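Local coordinates for uncharacterized protein (Staphylococcus aureus subsp. aureus, PDB 4H0A) that is of unknown function but carries a domain of the CAP (cysteine-rich secretory protein) family behind a CAP-associated N-terminal region, at residues Q109-I114 and V157-Q162; K131-E136 and M176-E181; S236-E241 and T271-G276. All coordinates share one frame; numbering follows the deposited sequence.

Contact 1: Q109-I114 and V157-Q162; sequences QHSAEI and VYSDQQ
Ile-114 and Val-157 meet methyl to methyl where a turn with helical backbone angles at 111-114 lies against the end of strand 153-159 in the seven-stranded antiparallel sheet of the CAP-associated N-terminal region. The two branched side chains reach toward each other tip to tip, CD1 of Ile-114 standing 3.7 Å from CG1 of Val-157. On the isoleucine the long branch does the touching: CG1 lies beside the backbone N (chi1 -68°) and carries CD1 outward to the strand. Leu-105, earlier in the same loop, and Ile-148 of strand 145-150 touch both side chains, so the pair belongs to a larger apolar cluster.

Two residues further along the strand, on the same face, Ser-159 meets Ser-111, the CA atoms of Ser-111 and Ser-159 being 6.5 Å apart. The turn that presents Ser-111 is closed by backbone bonds from Glu-113 N to His-110 O and from Ile-114 N to Ser-111 O, each 3.2 Å. Backbone bonds of Ser-111 with Lys-164 and of Gln-109 with Val-166 join the turn to the connection after Ser-159 and to the adjoining strand 166-172. The hydroxyl of Ser-111 makes a weak hydrogen bond to the carbonyl of Lys-164 and does not bond to the other serine; the two OG atoms of Ser-111 and Ser-159 are 4.0 Å apart. Buried and without a polar partner in the model, Ser-159 OG instead faces a methylene, lying 3.2 Å from Ser-111 CB.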
loop_
_atom_site.group_PDB
_atom_site.type_symbol
_atom_site.label_atom_id
_atom_site.label_comp_id
_atom_site.label_asym_id
_atom_site.label_seq_id
_atom_site.Cartn_x
_atom_site.Cartn_y
_atom_site.Cartn_z
ATOM N N GLN A 109 10.063 -2.136 -15.065
ATOM C CA GLN A 109 10.193 -3.222 -16.041
ATOM C C GLN A 109 8.819 -3.674 -16.507
ATOM O O GLN A 109 7.845 -3.494 -15.772
ATOM C CB GLN A 109 10.962 -4.425 -15.452
ATOM C CG GLN A 109 10.167 -5.318 -14.505
ATOM C CD GLN A 109 10.960 -6.536 -14.138
ATOM O OE1 GLN A 109 11.566 -6.607 -13.082
ATOM N NE2 GLN A 109 10.999 -7.509 -15.018
ATOM N N HIS A 110 8.750 -4.331 -17.677
ATOM C CA HIS A 110 7.489 -4.888 -18.162
ATOM C C HIS A 110 7.090 -6.038 -17.251
ATOM O O HIS A 110 7.915 -6.914 -16.995
ATOM C CB HIS A 110 7.608 -5.376 -19.617
ATOM C CG HIS A 110 7.880 -4.273 -20.586
ATOM N ND1 HIS A 110 7.020 -3.199 -20.714
ATOM C CD2 HIS A 110 8.910 -4.116 -21.450
ATOM C CE1 HIS A 110 7.561 -2.411 -21.628
ATOM N NE2 HIS A 110 8.698 -2.926 -22.103
ATOM N N SER A 111 5.853 -6.033 -16.740
ATOM C CA SER A 111 5.398 -7.089 -15.825
ATOM C C SER A 111 5.332 -8.471 -16.522
ATOM O O SER A 111 5.521 -9.479 -15.851
ATOM C CB SER A 111 4.043 -6.738 -15.213
ATOM O OG SER A 111 2.982 -6.955 -16.130
ATOM N N ALA A 112 5.111 -8.528 -17.854
ATOM C CA ALA A 112 5.070 -9.805 -18.589
ATOM C C ALA A 112 6.431 -10.544 -18.576
ATOM O O ALA A 112 6.455 -11.772 -18.688
ATOM C CB ALA A 112 4.636 -9.575 -20.028
ATOM N N GLU A 113 7.549 -9.790 -18.453
ATOM C CA GLU A 113 8.927 -10.306 -18.384
ATOM C C GLU A 113 9.204 -11.097 -17.064
ATOM O O GLU A 113 10.166 -11.857 -17.011
ATOM C CB GLU A 113 9.903 -9.115 -18.498
ATOM C CG GLU A 113 11.383 -9.435 -18.620
ATOM C CD GLU A 113 12.227 -8.181 -18.745
ATOM O OE1 GLU A 113 12.245 -7.586 -19.847
ATOM O OE2 GLU A 113 12.844 -7.774 -17.734
ATOM N N ILE A 114 8.403 -10.902 -16.007
ATOM C CA ILE A 114 8.592 -11.618 -14.738
ATOM C C ILE A 114 8.366 -13.115 -14.938
ATOM O O ILE A 114 9.221 -13.926 -14.595
ATOM C CB ILE A 114 7.640 -11.052 -13.652
ATOM C CG1 ILE A 114 8.057 -9.618 -13.274
ATOM C CG2 ILE A 114 7.614 -11.955 -12.409
ATOM C CD1 ILE A 114 6.965 -8.807 -12.668
ATOM N N VAL A 157 4.547 -8.172 -6.178
ATOM C CA VAL A 157 4.958 -7.293 -7.265
ATOM C C VAL A 157 3.732 -6.541 -7.755
ATOM O O VAL A 157 2.834 -7.151 -8.333
ATOM C CB VAL A 157 5.629 -8.097 -8.406
ATOM C CG1 VAL A 157 6.198 -7.156 -9.469
ATOM C CG2 VAL A 157 6.713 -9.011 -7.848
ATOM N N TYR A 158 3.702 -5.223 -7.542
ATOM C CA TYR A 158 2.575 -4.381 -7.937
ATOM C C TYR A 158 2.779 -3.838 -9.325
ATOM O O TYR A 158 3.784 -3.175 -9.563
ATOM C CB TYR A 158 2.413 -3.226 -6.949
ATOM C CG TYR A 158 2.113 -3.705 -5.549
ATOM C CD1 TYR A 158 0.845 -4.145 -5.199
ATOM C CD2 TYR A 158 3.109 -3.751 -4.578
ATOM C CE1 TYR A 158 0.562 -4.591 -3.909
ATOM C CE2 TYR A 158 2.842 -4.204 -3.289
ATOM C CZ TYR A 158 1.562 -4.606 -2.950
ATOM O OH TYR A 158 1.310 -5.032 -1.670
ATOM N N SER A 159 1.838 -4.108 -10.238
ATOM C CA SER A 159 1.921 -3.622 -11.620
ATOM C C SER A 159 0.730 -2.792 -11.966
ATOM O O SER A 159 -0.334 -2.923 -11.359
ATOM C CB SER A 159 2.013 -4.765 -12.625
ATOM O OG SER A 159 3.094 -5.637 -12.346
ATOM N N ASP A 160 0.899 -1.984 -13.003
ATOM C CA ASP A 160 -0.137 -1.102 -13.499
ATOM C C ASP A 160 -1.010 -1.879 -14.488
ATOM O O ASP A 160 -0.481 -2.571 -15.354
ATOM C CB ASP A 160 0.541 0.100 -14.167
ATOM C CG ASP A 160 -0.329 1.323 -14.352
ATOM O OD1 ASP A 160 -1.000 1.722 -13.387
ATOM O OD2 ASP A 160 -0.312 1.899 -15.462
ATOM N N GLN A 161 -2.335 -1.771 -14.370
ATOM C CA GLN A 161 -3.250 -2.469 -15.278
ATOM C C GLN A 161 -3.204 -1.825 -16.686
ATOM O O GLN A 161 -3.474 -2.505 -17.671
ATOM C CB GLN A 161 -4.685 -2.457 -14.709
ATOM C CG GLN A 161 -5.514 -3.690 -15.045
ATOM C CD GLN A 161 -6.812 -3.689 -14.265
ATOM O OE1 GLN A 161 -7.572 -2.713 -14.292
ATOM N NE2 GLN A 161 -7.103 -4.772 -13.547
ATOM N N GLN A 162 -2.834 -0.524 -16.770
ATOM C CA GLN A 162 -2.742 0.217 -18.030
ATOM C C GLN A 162 -1.366 0.072 -18.676
ATOM O O GLN A 162 -1.290 -0.377 -19.815
ATOM C CB GLN A 162 -3.051 1.712 -17.814
ATOM C CG GLN A 162 -4.532 2.046 -17.950
ATOM C CD GLN A 162 -4.973 2.102 -19.389
ATOM O OE1 GLN A 162 -5.708 1.234 -19.871
ATOM N NE2 GLN A 162 -4.520 3.115 -20.112
#

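Contact 2: K131-E136 and M176-E181; sequences KKYEFE and MLADIE
Tyr-133 lays one face of its ring over the methyl group of Ala-178, joining strand 131-136 to helix 174-180 by a CH-pi contact within the CAP-associated N-terminal region. Ala-178 CB sits 3.8 Å from the centroid of the Tyr-133 ring and only 7° off the ring normal, almost exactly above the centre. The short alanine side chain brings the helix close here, with the CA atoms of Tyr-133 and Ala-178 7.1 Å apart.

Phe-135, the next residue on this face of the strand, swings its ring the same way: in both aromatic residues CG is opposite the carbonyl carbon and beside the backbone N (chi1 about -70°). Phe-135, however, meets Leu-177 obliquely, with Phe-135 CE2 3.7 Å from Leu-177 CG and 3.8 Å from Leu-177 CD2. Leu-177 starts off along the flank of the helix, and its extended first torsion (chi1 -165°) carries the branched end to the phenylalanine. Across the ring from CE2, Phe-135 CE1 is 4.2 Å from Glu-181 CA, just past the end of the helix. Glu-181 has left helical geometry with a positive phi; its backbone N still bonds to Leu-177 O, while its carboxylate is hydrogen-bonded to Ser-191.

The helix packs on strands 131-136 and 125-128 of a three-stranded antiparallel sheet. Phe-126 of strand 125-128 touches both Phe-135 and Leu-177, Leu-185 of the third strand, 184-185, touches both aromatic residues, and Leu-177 also packs on Leu-172 of strand 166-172.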
loop_
_atom_site.group_PDB
_atom_site.type_symbol
_atom_site.label_atom_id
_atom_site.label_comp_id
_atom_site.label_asym_id
_atom_site.label_seq_id
_atom_site.Cartn_x
_atom_site.Cartn_y
_atom_site.Cartn_z
ATOM N N LYS A 131 -0.368 -23.461 11.625
ATOM C CA LYS A 131 -1.673 -23.182 11.015
ATOM C C LYS A 131 -1.505 -22.985 9.517
ATOM O O LYS A 131 -0.714 -22.146 9.100
ATOM C CB LYS A 131 -2.307 -21.942 11.658
ATOM C CG LYS A 131 -3.748 -21.679 11.252
ATOM C CD LYS A 131 -4.312 -20.451 11.974
ATOM C CE LYS A 131 -5.450 -19.806 11.221
ATOM N NZ LYS A 131 -5.906 -18.546 11.871
ATOM N N LYS A 132 -2.254 -23.739 8.708
ATOM C CA LYS A 132 -2.149 -23.642 7.253
ATOM C C LYS A 132 -2.872 -22.405 6.716
ATOM O O LYS A 132 -3.967 -22.075 7.167
ATOM C CB LYS A 132 -2.705 -24.910 6.574
ATOM C CG LYS A 132 -2.719 -24.828 5.041
ATOM C CD LYS A 132 -2.683 -26.194 4.379
ATOM C CE LYS A 132 -3.297 -26.171 2.994
ATOM N NZ LYS A 132 -2.919 -27.369 2.198
ATOM N N TYR A 133 -2.238 -21.734 5.747
ATOM C CA TYR A 133 -2.785 -20.593 5.017
ATOM C C TYR A 133 -2.690 -20.896 3.538
ATOM O O TYR A 133 -1.609 -21.250 3.071
ATOM C CB TYR A 133 -2.023 -19.304 5.343
ATOM C CG TYR A 133 -2.298 -18.800 6.736
ATOM C CD1 TYR A 133 -1.560 -19.254 7.817
ATOM C CD2 TYR A 133 -3.347 -17.926 6.987
ATOM C CE1 TYR A 133 -1.834 -18.823 9.111
ATOM C CE2 TYR A 133 -3.626 -17.480 8.276
ATOM C CZ TYR A 133 -2.873 -17.940 9.340
ATOM O OH TYR A 133 -3.150 -17.499 10.612
ATOM N N GLU A 134 -3.807 -20.816 2.810
ATOM C CA GLU A 134 -3.816 -21.037 1.364
ATOM C C GLU A 134 -4.586 -19.908 0.710
ATOM O O GLU A 134 -5.729 -19.654 1.091
ATOM C CB GLU A 134 -4.420 -22.393 1.005
ATOM C CG GLU A 134 -4.089 -22.787 -0.423
ATOM C CD GLU A 134 -4.705 -24.090 -0.883
ATOM O OE1 GLU A 134 -5.527 -24.660 -0.131
ATOM O OE2 GLU A 134 -4.383 -24.529 -2.010
ATOM N N PHE A 135 -3.953 -19.197 -0.232
ATOM C CA PHE A 135 -4.585 -18.066 -0.905
ATOM C C PHE A 135 -5.158 -18.459 -2.250
ATOM O O PHE A 135 -4.535 -19.225 -2.980
ATOM C CB PHE A 135 -3.582 -16.926 -1.116
ATOM C CG PHE A 135 -3.163 -16.221 0.147
ATOM C CD1 PHE A 135 -4.096 -15.562 0.938
ATOM C CD2 PHE A 135 -1.827 -16.143 0.505
ATOM C CE1 PHE A 135 -3.699 -14.856 2.071
ATOM C CE2 PHE A 135 -1.437 -15.448 1.647
ATOM C CZ PHE A 135 -2.375 -14.817 2.424
ATOM N N GLU A 136 -6.334 -17.898 -2.583
ATOM C CA GLU A 136 -7.020 -18.090 -3.867
ATOM C C GLU A 136 -6.771 -16.831 -4.697
ATOM O O GLU A 136 -7.528 -15.869 -4.566
ATOM C CB GLU A 136 -8.528 -18.325 -3.632
ATOM C CG GLU A 136 -8.853 -19.596 -2.864
ATOM C CD GLU A 136 -8.447 -20.874 -3.570
ATOM O OE1 GLU A 136 -8.715 -20.993 -4.787
ATOM O OE2 GLU A 136 -7.848 -21.750 -2.909
HETATM N N MSE A 176 4.102 -12.104 8.048
HETATM C CA MSE A 176 3.528 -10.801 7.701
HETATM C C MSE A 176 2.408 -10.999 6.688
HETATM O O MSE A 176 1.365 -10.359 6.785
HETATM C CB MSE A 176 4.594 -9.835 7.121
HETATM C CG MSE A 176 4.044 -8.453 6.789
HETATM SE SE MSE A 176 3.872 -7.403 8.405
HETATM C CE MSE A 176 2.072 -7.484 8.719
ATOM N N LEU A 177 2.632 -11.866 5.710
ATOM C CA LEU A 177 1.642 -12.151 4.680
ATOM C C LEU A 177 0.332 -12.697 5.312
ATOM O O LEU A 177 -0.749 -12.245 4.943
ATOM C CB LEU A 177 2.241 -13.164 3.684
ATOM C CG LEU A 177 1.547 -13.348 2.359
ATOM C CD1 LEU A 177 1.550 -12.087 1.537
ATOM C CD2 LEU A 177 2.231 -14.443 1.564
ATOM N N ALA A 178 0.427 -13.596 6.303
ATOM C CA ALA A 178 -0.770 -14.116 6.993
ATOM C C ALA A 178 -1.483 -13.008 7.785
ATOM O O ALA A 178 -2.712 -12.978 7.846
ATOM C CB ALA A 178 -0.391 -15.241 7.943
ATOM N N ASP A 179 -0.713 -12.098 8.384
ATOM C CA ASP A 179 -1.271 -10.995 9.151
ATOM C C ASP A 179 -1.974 -9.979 8.220
ATOM O O ASP A 179 -3.114 -9.610 8.492
ATOM C CB ASP A 179 -0.161 -10.334 9.967
ATOM C CG ASP A 179 -0.664 -9.393 11.032
ATOM O OD1 ASP A 179 -0.851 -8.204 10.726
ATOM O OD2 ASP A 179 -0.851 -9.847 12.180
ATOM N N ILE A 180 -1.328 -9.563 7.116
ATOM C CA ILE A 180 -1.939 -8.625 6.160
ATOM C C ILE A 180 -3.120 -9.289 5.460
ATOM O O ILE A 180 -4.149 -8.637 5.295
ATOM C CB ILE A 180 -0.922 -8.089 5.104
ATOM C CG1 ILE A 180 0.128 -7.215 5.776
ATOM C CG2 ILE A 180 -1.647 -7.307 3.973
ATOM C CD1 ILE A 180 1.258 -6.747 4.873
ATOM N N GLU A 181 -2.961 -10.568 5.036
ATOM C CA GLU A 181 -3.974 -11.329 4.291
ATOM C C GLU A 181 -4.410 -10.530 3.037
ATOM O O GLU A 181 -5.568 -10.128 2.936
ATOM C CB GLU A 181 -5.160 -11.640 5.231
ATOM C CG GLU A 181 -6.142 -12.671 4.708
ATOM C CD GLU A 181 -7.350 -12.847 5.608
ATOM O OE1 GLU A 181 -7.165 -12.929 6.844
ATOM O OE2 GLU A 181 -8.482 -12.915 5.077
#

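Contact 3: S236-E241 and T271-G276; sequences SNNLYE and TAQNVG
Asn-238 and Gln-273 approach from opposite directions, one from helix 229-242 and the other from strand 270-277, and their terminal amides are the groups that meet. This is a helix-on-sheet contact within the CAP domain, whose alpha-beta-alpha architecture packs helices against a central sheet. The backbones stay well apart, the CA atoms of Asn-238 and Gln-273 being 10.8 Å from each other, and the side chains bridge the interval. Gln-273 is fully extended through CG and CD (chi1 -177°, chi2 -180°), which projects its amide straight off the strand toward the helix.

The two amide planes are turned 50° against each other, so the groups neither stack flat nor lie in one plane. Asn-238 ND2 comes up to the end of the glutamine amide, 3.3 Å from Gln-273 OE1 and 3.5 Å from Gln-273 NE2. The second of these pairs brings two donors together and is no hydrogen bond. Phe-252 and Phe-7 touch the glutamine, and Gln-260 of helix 254-263 touches the asparagine.

Gln-273 NE2 is hydrogen-bonded to Ser-317 OG on strand 315-322; the NE2 end of the glutamine amide is thus satisfied by the neighbouring strand, and two buried polar amides meet between helix and sheet.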
loop_
_atom_site.group_PDB
_atom_site.type_symbol
_atom_site.label_atom_id
_atom_site.label_comp_id
_atom_site.label_asym_id
_atom_site.label_seq_id
_atom_site.Cartn_x
_atom_site.Cartn_y
_atom_site.Cartn_z
ATOM N N SER A 236 -12.705 13.589 7.162
ATOM C CA SER A 236 -12.953 13.009 8.475
ATOM C C SER A 236 -14.437 13.099 8.849
ATOM O O SER A 236 -14.991 12.102 9.309
ATOM C CB SER A 236 -12.088 13.692 9.531
ATOM O OG SER A 236 -12.349 13.175 10.822
ATOM N N ASN A 237 -15.078 14.270 8.646
ATOM C CA ASN A 237 -16.515 14.433 8.924
ATOM C C ASN A 237 -17.349 13.593 7.997
ATOM O O ASN A 237 -18.329 12.992 8.442
ATOM C CB ASN A 237 -16.964 15.898 8.793
ATOM C CG ASN A 237 -16.754 16.703 10.035
ATOM O OD1 ASN A 237 -16.643 16.165 11.135
ATOM N ND2 ASN A 237 -16.706 18.015 9.901
ATOM N N ASN A 238 -16.976 13.543 6.714
ATOM C CA ASN A 238 -17.714 12.754 5.728
ATOM C C ASN A 238 -17.640 11.281 6.099
ATOM O O ASN A 238 -18.649 10.582 6.056
ATOM C CB ASN A 238 -17.164 12.989 4.313
ATOM C CG ASN A 238 -18.030 12.478 3.198
ATOM O OD1 ASN A 238 -19.205 12.136 3.379
ATOM N ND2 ASN A 238 -17.477 12.470 1.998
ATOM N N LEU A 239 -16.472 10.837 6.555
ATOM C CA LEU A 239 -16.290 9.446 6.945
ATOM C C LEU A 239 -17.046 9.116 8.223
ATOM O O LEU A 239 -17.708 8.081 8.294
ATOM C CB LEU A 239 -14.801 9.149 7.130
ATOM C CG LEU A 239 -14.406 7.694 7.180
ATOM C CD1 LEU A 239 -14.982 6.939 5.993
ATOM C CD2 LEU A 239 -12.895 7.560 7.175
ATOM N N TYR A 240 -16.958 10.002 9.223
ATOM C CA TYR A 240 -17.669 9.847 10.489
ATOM C C TYR A 240 -19.191 9.847 10.260
ATOM O O TYR A 240 -19.887 8.998 10.820
ATOM C CB TYR A 240 -17.276 10.978 11.455
ATOM C CG TYR A 240 -17.770 10.768 12.867
ATOM C CD1 TYR A 240 -19.032 11.199 13.254
ATOM C CD2 TYR A 240 -16.969 10.153 13.823
ATOM C CE1 TYR A 240 -19.499 11.000 14.550
ATOM C CE2 TYR A 240 -17.418 9.956 15.127
ATOM C CZ TYR A 240 -18.680 10.397 15.493
ATOM O OH TYR A 240 -19.115 10.198 16.785
ATOM N N GLU A 241 -19.702 10.788 9.437
ATOM C CA GLU A 241 -21.143 10.881 9.142
ATOM C C GLU A 241 -21.633 9.697 8.312
ATOM O O GLU A 241 -22.777 9.282 8.486
ATOM C CB GLU A 241 -21.496 12.193 8.412
ATOM C CG GLU A 241 -21.566 13.405 9.329
ATOM C CD GLU A 241 -22.852 13.517 10.130
ATOM O OE1 GLU A 241 -23.930 13.676 9.512
ATOM O OE2 GLU A 241 -22.780 13.465 11.380
ATOM N N THR A 271 -13.393 18.480 -8.179
ATOM C CA THR A 271 -13.134 17.657 -6.999
ATOM C C THR A 271 -13.620 16.223 -7.213
ATOM O O THR A 271 -14.522 15.978 -8.014
ATOM C CB THR A 271 -13.818 18.272 -5.763
ATOM O OG1 THR A 271 -13.303 17.647 -4.583
ATOM C CG2 THR A 271 -15.345 18.154 -5.806
ATOM N N ALA A 272 -13.044 15.289 -6.458
ATOM C CA ALA A 272 -13.428 13.878 -6.506
ATOM C C ALA A 272 -12.989 13.188 -5.230
ATOM O O ALA A 272 -12.312 13.806 -4.407
ATOM C CB ALA A 272 -12.812 13.206 -7.719
ATOM N N GLN A 273 -13.380 11.920 -5.050
ATOM C CA GLN A 273 -13.057 11.188 -3.834
ATOM C C GLN A 273 -12.845 9.706 -4.099
ATOM O O GLN A 273 -13.631 9.095 -4.817
ATOM C CB GLN A 273 -14.201 11.366 -2.829
ATOM C CG GLN A 273 -13.971 10.717 -1.466
ATOM C CD GLN A 273 -15.131 10.921 -0.524
ATOM O OE1 GLN A 273 -16.177 11.485 -0.873
ATOM N NE2 GLN A 273 -14.975 10.435 0.696
ATOM N N ASN A 274 -11.814 9.131 -3.465
ATOM C CA ASN A 274 -11.527 7.704 -3.508
ATOM C C ASN A 274 -11.773 7.166 -2.126
ATOM O O ASN A 274 -11.364 7.802 -1.152
ATOM C CB ASN A 274 -10.094 7.435 -3.959
ATOM C CG ASN A 274 -9.885 7.521 -5.443
ATOM O OD1 ASN A 274 -10.793 7.842 -6.196
ATOM N ND2 ASN A 274 -8.667 7.277 -5.895
ATOM N N VAL A 275 -12.463 6.026 -2.022
ATOM C CA VAL A 275 -12.779 5.404 -0.736
ATOM C C VAL A 275 -12.451 3.913 -0.807
ATOM O O VAL A 275 -12.545 3.311 -1.878
ATOM C CB VAL A 275 -14.265 5.634 -0.329
ATOM C CG1 VAL A 275 -14.552 5.068 1.060
ATOM C CG2 VAL A 275 -14.630 7.113 -0.382
ATOM N N GLY A 276 -12.066 3.346 0.334
ATOM C CA GLY A 276 -11.759 1.929 0.482
ATOM C C GLY A 276 -12.240 1.403 1.818
ATOM O O GLY A 276 -12.160 2.130 2.808
#

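In the fold
Following the chain from the N terminus, the loop segment 109-114 comes first and strand 131-136 second; contact 1 closes when the chain reaches 157-162, and contact 2 only at 176-181. The two therefore cross, both within the CAP-associated N-terminal region. Contact 1 joins the long loop after strand 89-96 to the seven-stranded sheet, and contact 2 sets a helix on the separate three-stranded sheet; their centres lie about 23 Å apart. Contact 3 follows in series within the CAP domain, closing a loop of 29 residues between segments 236-241 and 271-276. Its centre is about 30 Å from the centre of each of the others, and none of the three contacts touches another.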